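Glucose-binding protein (Thermus thermophilus HB27, PDB 2B3F) binds glucose or galactose as a periplasmic binding protein and probably hands the sugar to a membrane transport system. Local coordinates at residues H119-L127 and A237-A246; A159-Q169 and C214-W224. All coordinates share one frame; numbering follows the deposited sequence.

Interaction 1 (H119-L127 and A237-A246). Unlike the reference sequence in segment 237-246: Ile240 (reference Val). With GAL (beta-D-galactopyranose), chain G.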
# COMPACT_ATOMS: atom_id res chain seq x y z
N HIS A 119 4.33 -4.49 -1.91
CA HIS A 119 4.74 -3.32 -1.15
C HIS A 119 4.60 -3.59 0.36
O HIS A 119 3.79 -4.43 0.80
CB HIS A 119 3.91 -2.06 -1.50
CG HIS A 119 4.39 -1.26 -2.68
ND1 HIS A 119 5.59 -0.58 -2.70
CD2 HIS A 119 3.77 -0.96 -3.85
CE1 HIS A 119 5.69 0.09 -3.84
NE2 HIS A 119 4.60 -0.13 -4.55
N ARG A 120 5.39 -2.86 1.13
CA ARG A 120 5.33 -2.88 2.58
C ARG A 120 4.76 -1.54 3.07
O ARG A 120 5.22 -0.47 2.63
CB ARG A 120 6.73 -3.01 3.15
CG ARG A 120 6.75 -3.22 4.64
CD ARG A 120 8.13 -3.56 5.12
NE ARG A 120 8.12 -3.90 6.53
CZ ARG A 120 9.19 -4.36 7.17
NH1 ARG A 120 10.33 -4.50 6.53
NH2 ARG A 120 9.11 -4.68 8.45
N SER A 121 3.79 -1.62 3.97
CA SER A 121 3.14 -0.45 4.52
C SER A 121 3.94 0.16 5.68
O SER A 121 4.07 1.39 5.76
CB SER A 121 1.73 -0.80 5.00
OG SER A 121 1.15 0.31 5.67
N ASN A 122 4.45 -0.68 6.58
CA ASN A 122 4.99 -0.22 7.86
C ASN A 122 6.49 0.11 7.81
O ASN A 122 7.32 -0.60 8.43
CB ASN A 122 4.67 -1.22 8.98
CG ASN A 122 5.29 -2.63 8.74
OD1 ASN A 122 5.29 -3.15 7.63
ND2 ASN A 122 5.82 -3.22 9.81
N VAL A 123 6.83 1.18 7.07
CA VAL A 123 8.20 1.65 7.01
C VAL A 123 8.30 3.09 7.48
O VAL A 123 7.47 3.94 7.12
CB VAL A 123 8.83 1.51 5.59
CG1 VAL A 123 10.32 1.82 5.63
CG2 VAL A 123 8.56 0.10 5.02
N MET A 124 9.34 3.35 8.27
CA MET A 124 9.66 4.68 8.75
C MET A 124 10.92 5.14 8.02
O MET A 124 11.96 4.44 8.04
CB MET A 124 9.91 4.67 10.27
CG MET A 124 10.30 6.05 10.85
SD MET A 124 10.58 5.97 12.64
CE MET A 124 11.98 4.85 12.77
N TRP A 125 10.82 6.30 7.37
CA TRP A 125 11.89 6.90 6.57
C TRP A 125 12.51 8.08 7.33
O TRP A 125 11.80 8.83 7.98
CB TRP A 125 11.35 7.40 5.23
CG TRP A 125 10.52 6.35 4.56
CD1 TRP A 125 9.17 6.22 4.62
CD2 TRP A 125 11.00 5.26 3.77
NE1 TRP A 125 8.77 5.11 3.92
CE2 TRP A 125 9.87 4.50 3.38
CE3 TRP A 125 12.27 4.83 3.35
CZ2 TRP A 125 9.96 3.36 2.61
CZ3 TRP A 125 12.37 3.70 2.58
CH2 TRP A 125 11.22 2.97 2.21
N TYR A 126 13.82 8.22 7.21
CA TYR A 126 14.55 9.30 7.85
C TYR A 126 15.86 9.49 7.11
O TYR A 126 16.21 8.69 6.24
CB TYR A 126 14.80 8.96 9.32
CG TYR A 126 15.61 7.69 9.55
CD1 TYR A 126 17.00 7.73 9.61
CD2 TYR A 126 14.99 6.45 9.70
CE1 TYR A 126 17.75 6.58 9.81
CE2 TYR A 126 15.73 5.30 9.91
CZ TYR A 126 17.11 5.37 9.96
OH TYR A 126 17.84 4.21 10.17
N LEU A 127 16.58 10.56 7.46
CA LEU A 127 17.85 10.89 6.83
C LEU A 127 18.92 10.69 7.89
O LEU A 127 18.92 11.42 8.88
CB LEU A 127 17.85 12.35 6.39
CG LEU A 127 17.54 12.69 4.93
CD1 LEU A 127 16.34 11.92 4.40
CD2 LEU A 127 17.38 14.19 4.77
N ALA A 237 11.71 14.88 10.79
CA ALA A 237 12.71 13.84 11.04
C ALA A 237 12.28 12.47 10.46
O ALA A 237 13.13 11.67 10.02
CB ALA A 237 12.97 13.72 12.54
N PHE A 238 10.97 12.22 10.49
CA PHE A 238 10.41 10.91 10.18
C PHE A 238 9.17 11.01 9.30
O PHE A 238 8.45 12.01 9.33
CB PHE A 238 10.02 10.18 11.46
CG PHE A 238 11.09 10.21 12.53
CD1 PHE A 238 12.29 9.53 12.36
CD2 PHE A 238 10.88 10.91 13.72
CE1 PHE A 238 13.27 9.55 13.36
CE2 PHE A 238 11.85 10.95 14.70
CZ PHE A 238 13.04 10.27 14.53
N ASN A 239 8.91 9.93 8.56
CA ASN A 239 7.63 9.77 7.85
C ASN A 239 7.29 8.29 7.85
O ASN A 239 8.16 7.47 7.64
CB ASN A 239 7.75 10.29 6.42
CG ASN A 239 6.42 10.27 5.67
OD1 ASN A 239 5.39 10.80 6.16
ND2 ASN A 239 6.43 9.72 4.47
N ILE A 240 6.02 7.96 8.10
CA ILE A 240 5.56 6.55 8.05
C ILE A 240 4.83 6.38 6.72
O ILE A 240 3.78 6.97 6.52
CB ILE A 240 4.62 6.19 9.22
CG1 ILE A 240 5.28 6.45 10.60
CG2 ILE A 240 4.14 4.75 9.12
CD1 ILE A 240 6.59 5.75 10.83
N MET A 241 5.36 5.57 5.80
CA MET A 241 4.74 5.46 4.48
C MET A 241 5.21 4.17 3.79
O MET A 241 6.30 3.66 4.10
CB MET A 241 5.11 6.69 3.66
CG MET A 241 4.51 6.81 2.27
SD MET A 241 2.74 6.52 2.22
CE MET A 241 2.07 7.65 3.44
N GLY A 242 4.40 3.67 2.88
CA GLY A 242 4.79 2.50 2.10
C GLY A 242 6.04 2.73 1.29
O GLY A 242 6.41 3.87 1.01
N ASP A 243 6.67 1.64 0.84
CA ASP A 243 7.95 1.74 0.15
C ASP A 243 7.91 2.22 -1.29
O ASP A 243 8.95 2.32 -1.95
CB ASP A 243 8.82 0.47 0.34
CG ASP A 243 8.09 -0.85 0.12
OD1 ASP A 243 6.95 -0.91 -0.42
OD2 ASP A 243 8.67 -1.88 0.53
N TRP A 244 6.73 2.62 -1.77
CA TRP A 244 6.69 3.49 -2.95
C TRP A 244 7.52 4.76 -2.68
O TRP A 244 7.99 5.42 -3.60
CB TRP A 244 5.26 3.85 -3.37
CG TRP A 244 4.33 4.24 -2.26
CD1 TRP A 244 4.05 5.50 -1.79
CD2 TRP A 244 3.48 3.35 -1.52
NE1 TRP A 244 3.10 5.43 -0.78
CE2 TRP A 244 2.75 4.12 -0.59
CE3 TRP A 244 3.29 1.95 -1.53
CZ2 TRP A 244 1.83 3.55 0.29
CZ3 TRP A 244 2.39 1.40 -0.65
CH2 TRP A 244 1.67 2.18 0.24
N ALA A 245 7.70 5.09 -1.40
CA ALA A 245 8.55 6.24 -1.00
C ALA A 245 10.00 6.02 -1.38
O ALA A 245 10.65 6.95 -1.83
CB ALA A 245 8.42 6.52 0.49
N ALA A 246 10.49 4.79 -1.25
CA ALA A 246 11.85 4.47 -1.69
C ALA A 246 11.98 4.67 -3.20
O ALA A 246 12.96 5.25 -3.66
CB ALA A 246 12.26 3.06 -1.26
C1 GAL G . -1.01 2.09 -2.92
C2 GAL G . -0.57 1.32 -4.17
C3 GAL G . 0.85 1.67 -4.58
C4 GAL G . 1.03 3.18 -4.70
C5 GAL G . 0.45 3.85 -3.43
C6 GAL G . 0.55 5.39 -3.42
O1 GAL G . -2.34 1.81 -2.60
O2 GAL G . -0.71 -0.09 -3.92
O3 GAL G . 1.17 1.06 -5.82
O4 GAL G . 0.39 3.59 -5.88
O5 GAL G . -0.89 3.49 -3.21
O6 GAL G . -0.36 5.94 -4.32
O HOH W 1 15.61 12.56 9.32

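Interaction 2 (A159-Q169 and C214-W224)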
# COMPACT_ATOMS: atom_id res chain seq x y z
N ALA A 159 7.74 20.19 13.96
CA ALA A 159 6.88 19.08 13.51
C ALA A 159 7.81 17.97 13.07
O ALA A 159 8.11 17.85 11.87
CB ALA A 159 5.99 19.53 12.38
N PRO A 160 8.33 17.20 14.04
CA PRO A 160 9.26 16.11 13.71
C PRO A 160 8.67 14.99 12.84
O PRO A 160 9.44 14.27 12.19
CB PRO A 160 9.66 15.55 15.08
CG PRO A 160 9.29 16.60 16.06
CD PRO A 160 8.12 17.31 15.49
N LEU A 161 7.35 14.84 12.85
CA LEU A 161 6.68 13.84 12.00
C LEU A 161 6.06 14.50 10.78
O LEU A 161 5.28 15.45 10.91
CB LEU A 161 5.62 13.08 12.79
CG LEU A 161 4.83 12.03 11.98
CD1 LEU A 161 5.77 10.94 11.49
CD2 LEU A 161 3.71 11.44 12.81
N ALA A 162 6.44 14.02 9.59
CA ALA A 162 5.83 14.43 8.34
C ALA A 162 4.56 13.62 8.13
O ALA A 162 4.55 12.41 8.40
CB ALA A 162 6.79 14.22 7.17
N LEU A 163 3.51 14.29 7.68
CA LEU A 163 2.22 13.66 7.44
C LEU A 163 1.47 14.43 6.35
O LEU A 163 1.69 15.64 6.18
CB LEU A 163 1.43 13.64 8.75
CG LEU A 163 0.12 12.88 8.84
CD1 LEU A 163 0.33 11.41 8.53
CD2 LEU A 163 -0.43 13.07 10.23
N GLY A 164 0.63 13.73 5.58
CA GLY A 164 -0.15 14.32 4.51
C GLY A 164 -1.66 14.14 4.67
O GLY A 164 -2.20 14.02 5.79
N GLU A 165 -2.32 14.05 3.53
CA GLU A 165 -3.76 13.97 3.42
C GLU A 165 -4.38 12.75 4.13
O GLU A 165 -3.68 11.83 4.58
CB GLU A 165 -4.18 13.99 1.95
CG GLU A 165 -3.72 12.76 1.13
CD GLU A 165 -4.23 12.78 -0.29
OE1 GLU A 165 -5.47 12.91 -0.46
OE2 GLU A 165 -3.41 12.65 -1.22
N ASN A 166 -5.70 12.77 4.22
CA ASN A 166 -6.46 11.79 4.99
C ASN A 166 -5.95 10.36 4.86
O ASN A 166 -5.69 9.72 5.88
CB ASN A 166 -7.94 11.87 4.61
CG ASN A 166 -8.79 10.84 5.33
OD1 ASN A 166 -8.88 9.70 4.89
ND2 ASN A 166 -9.53 11.28 6.37
N TRP A 167 -5.80 9.86 3.64
CA TRP A 167 -5.39 8.43 3.54
C TRP A 167 -4.04 8.18 4.20
O TRP A 167 -3.81 7.09 4.73
CB TRP A 167 -5.43 7.90 2.10
CG TRP A 167 -4.33 8.30 1.24
CD1 TRP A 167 -4.33 9.29 0.32
CD2 TRP A 167 -3.04 7.67 1.16
NE1 TRP A 167 -3.12 9.35 -0.31
CE2 TRP A 167 -2.31 8.36 0.17
CE3 TRP A 167 -2.44 6.60 1.83
CZ2 TRP A 167 -1.00 8.01 -0.17
CZ3 TRP A 167 -1.14 6.26 1.50
CH2 TRP A 167 -0.43 6.96 0.51
N THR A 168 -3.13 9.16 4.20
CA THR A 168 -1.80 8.98 4.82
C THR A 168 -1.90 8.94 6.34
O THR A 168 -1.04 8.40 7.03
CB THR A 168 -0.76 10.05 4.39
OG1 THR A 168 -1.02 11.28 5.07
CG2 THR A 168 -0.74 10.24 2.91
N GLN A 169 -2.95 9.56 6.87
CA GLN A 169 -3.23 9.51 8.30
C GLN A 169 -3.74 8.12 8.67
O GLN A 169 -3.35 7.56 9.68
CB GLN A 169 -4.22 10.59 8.70
CG GLN A 169 -3.74 12.00 8.37
CD GLN A 169 -4.89 13.01 8.25
OE1 GLN A 169 -6.00 12.78 8.76
NE2 GLN A 169 -4.63 14.10 7.52
N CYS A 214 2.83 15.20 16.97
CA CYS A 214 4.18 15.45 16.46
C CYS A 214 4.23 15.87 14.99
O CYS A 214 5.32 16.13 14.45
CB CYS A 214 5.04 14.20 16.63
SG CYS A 214 5.08 13.58 18.33
N ALA A 215 3.06 15.92 14.35
CA ALA A 215 2.94 16.09 12.91
C ALA A 215 2.78 17.54 12.49
O ALA A 215 2.36 18.40 13.29
CB ALA A 215 1.75 15.26 12.38
N ASN A 216 3.08 17.82 11.23
CA ASN A 216 2.85 19.15 10.67
C ASN A 216 1.34 19.45 10.62
O ASN A 216 0.52 18.61 10.25
CB ASN A 216 3.49 19.29 9.27
CG ASN A 216 3.19 18.11 8.37
OD1 ASN A 216 3.63 16.99 8.67
ND2 ASN A 216 2.45 18.34 7.26
N LYS A 217 0.97 20.68 10.98
CA LYS A 217 -0.43 21.04 11.11
C LYS A 217 -1.11 21.25 9.76
O LYS A 217 -2.35 21.28 9.68
CB LYS A 217 -0.56 22.31 11.98
CG LYS A 217 0.03 22.16 13.38
CD LYS A 217 -1.01 21.77 14.40
CE LYS A 217 -0.41 21.32 15.74
NZ LYS A 217 0.76 22.15 16.18
N ASP A 218 -0.31 21.39 8.70
CA ASP A 218 -0.84 21.57 7.34
C ASP A 218 -1.04 20.24 6.56
O ASP A 218 -1.28 20.25 5.35
CB ASP A 218 0.05 22.53 6.52
CG ASP A 218 1.48 22.02 6.29
OD1 ASP A 218 1.95 21.07 6.95
OD2 ASP A 218 2.16 22.62 5.43
N ALA A 219 -0.95 19.13 7.29
CA ALA A 219 -0.98 17.79 6.69
C ALA A 219 -2.13 17.56 5.71
O ALA A 219 -1.94 16.94 4.66
CB ALA A 219 -1.00 16.75 7.77
N ALA A 220 -3.33 18.04 6.04
CA ALA A 220 -4.54 17.69 5.29
C ALA A 220 -4.47 17.97 3.79
O ALA A 220 -5.11 17.28 3.01
CB ALA A 220 -5.77 18.38 5.86
N GLY A 221 -3.72 18.99 3.38
CA GLY A 221 -3.66 19.37 1.98
C GLY A 221 -2.40 18.92 1.25
O GLY A 221 -2.16 19.38 0.15
N LEU A 222 -1.61 18.03 1.86
CA LEU A 222 -0.36 17.56 1.24
C LEU A 222 -0.50 16.15 0.65
O LEU A 222 -1.12 15.30 1.24
CB LEU A 222 0.78 17.52 2.26
CG LEU A 222 1.12 18.80 3.04
CD1 LEU A 222 2.40 18.55 3.84
CD2 LEU A 222 1.24 20.00 2.16
N SER A 223 0.11 15.94 -0.50
CA SER A 223 0.26 14.59 -1.05
C SER A 223 1.26 13.75 -0.24
O SER A 223 2.07 14.26 0.53
CB SER A 223 0.73 14.69 -2.49
OG SER A 223 2.07 15.10 -2.52
N TRP A 224 1.26 12.42 -0.47
CA TRP A 224 2.26 11.60 0.18
C TRP A 224 3.67 12.00 -0.23
O TRP A 224 4.54 11.99 0.62
CB TRP A 224 2.00 10.10 -0.03
CG TRP A 224 2.30 9.56 -1.40
CD1 TRP A 224 1.42 9.34 -2.41
CD2 TRP A 224 3.58 9.11 -1.89
NE1 TRP A 224 2.06 8.79 -3.51
CE2 TRP A 224 3.39 8.67 -3.21
CE3 TRP A 224 4.86 9.08 -1.34
CZ2 TRP A 224 4.45 8.19 -3.99
CZ3 TRP A 224 5.90 8.62 -2.12
CH2 TRP A 224 5.69 8.17 -3.42
O HOH W 2 -1.15 11.40 -1.83
O HOH W 3 -6.97 15.33 3.70

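Interaction 1 (H119-L127 and A237-A246)
Strands 123-126 and 238-240 run antiparallel, their axes 4.6 Å apart at closest approach, and pair through Trp125 and Asn239 as the hydrogen-bonded pair and Met124 and Ile240 as the non-hydrogen-bonded one. They are the two inner strands of a four-stranded sheet in this periplasmic binding protein. Beyond this pairing both segments reach the galactose pocket, 119-127 at its start and 237-246 at its end, where His119 and Trp244 help line it.

The Trp125 indole carries much of the packing. Its NE1 donates to Met241 O at 2.9 Å, from above the carbonyl plane, and this bond helps fix the turn of the ring. Ala245 CB sits over one face in a CH-pi contact, and Val123 CG1 lies against the opposite face, toward the rim. Ala246 CB touches CH2 at 3.6 Å. On the other side of the sheet, Met124 SD meets the Phe238 ring obliquely, a Met-aromatic contact, and Ile240 CD1 packs on Met124 CB.

Nearer the sugar, Asp243 has its CG between the backbone N and the carbonyl carbon (chi1 47°), which brings the carboxylate to His119 and Arg120. Its OD1 accepts two bonds from opposite faces of the carboxylate plane, from His119 ND1 and Arg120 N. Its OD2 is taken by Tyr329. The carboxylate would probably polarise the imidazole, whose NE2 bonds Lys312, which itself binds galactose. Trp244 turns its edge to the His119 ring, with the planes 84° apart, and Gly242 CA lies over one indole face. Across the opposite face lies the sugar, with GAL C5 3.6 Å from Trp244 CD2.

Interaction 2 (A159-Q169 and C214-W224)
Asn216 ties the loop 214-224 to the chain at 159-169 through its side chain. Its CB lies 4.0 Å from Ala159 CB. CG stands between the backbone N and the carbonyl carbon (chi1 46°), which turns the amide toward Leu163. There OD1 accepts from Leu163 N at 2.9 Å, in the carbonyl plane and on a lone pair. ND2 donates to Leu163 O at 3.0 Å and also to Asp218 OD1, both close to the amide plane. One side chain thus satisfies both backbone polar groups of Leu163, and three bonds fix the rotation of the amide. An alanine here would lose these bonds and is likely to leave Leu163 N and Leu163 O without these partners.

Backbone bonds extend the join on both sides. Leu161 N donates to Cys214 O, and Asn216 N to Leu161 O. Further along, Glu165 N donates to Leu222 O. Leu163 CD2 packs on Ala215 CB at 3.8 Å.

Past Glu165 and Ser223 both segments enter helices. Thr168 OG1 donates to Glu165 O and accepts from Gly164 N. Trp167 CZ2 reaches Trp224 CD1 at 3.6 Å; the Trp224 atom lies at the Trp167 edge, but the rings meet obliquely. Thr168 CG2 covers one Trp167 face. A water joins Trp167 NE1, Trp224 N and Glu165 OE2. Trp224 NE1 bonds Glu13, which binds galactose. The contact thus runs from a single beta bridge, Leu161 with Ala215, to Trp224, one of the tryptophans that line the galactose pocket.

How the interactions relate
Interactions 1 and 2 share one sheet: strand 238-240 lies between strands 123-126 and 161-162. Ala237 N probably bonds Pro160 O, and Ala162 N probably bonds Phe238 O. Along the chain, interaction 2 is nested within the loop that interaction 1 closes. Interaction 1 is the deeper, its centre about 11 Å from the centre of the chain, against about 17 Å for the centre of interaction 2. It combines strand pairing with a buried histidine-carboxylate hydrogen bond. Interaction 2 is also largely buried, but its loop reaches the surface at Ala220, and it relies on an asparagine amide that grips backbone groups. Both converge on galactose, where Trp244 and Trp224 meet edge-to-face.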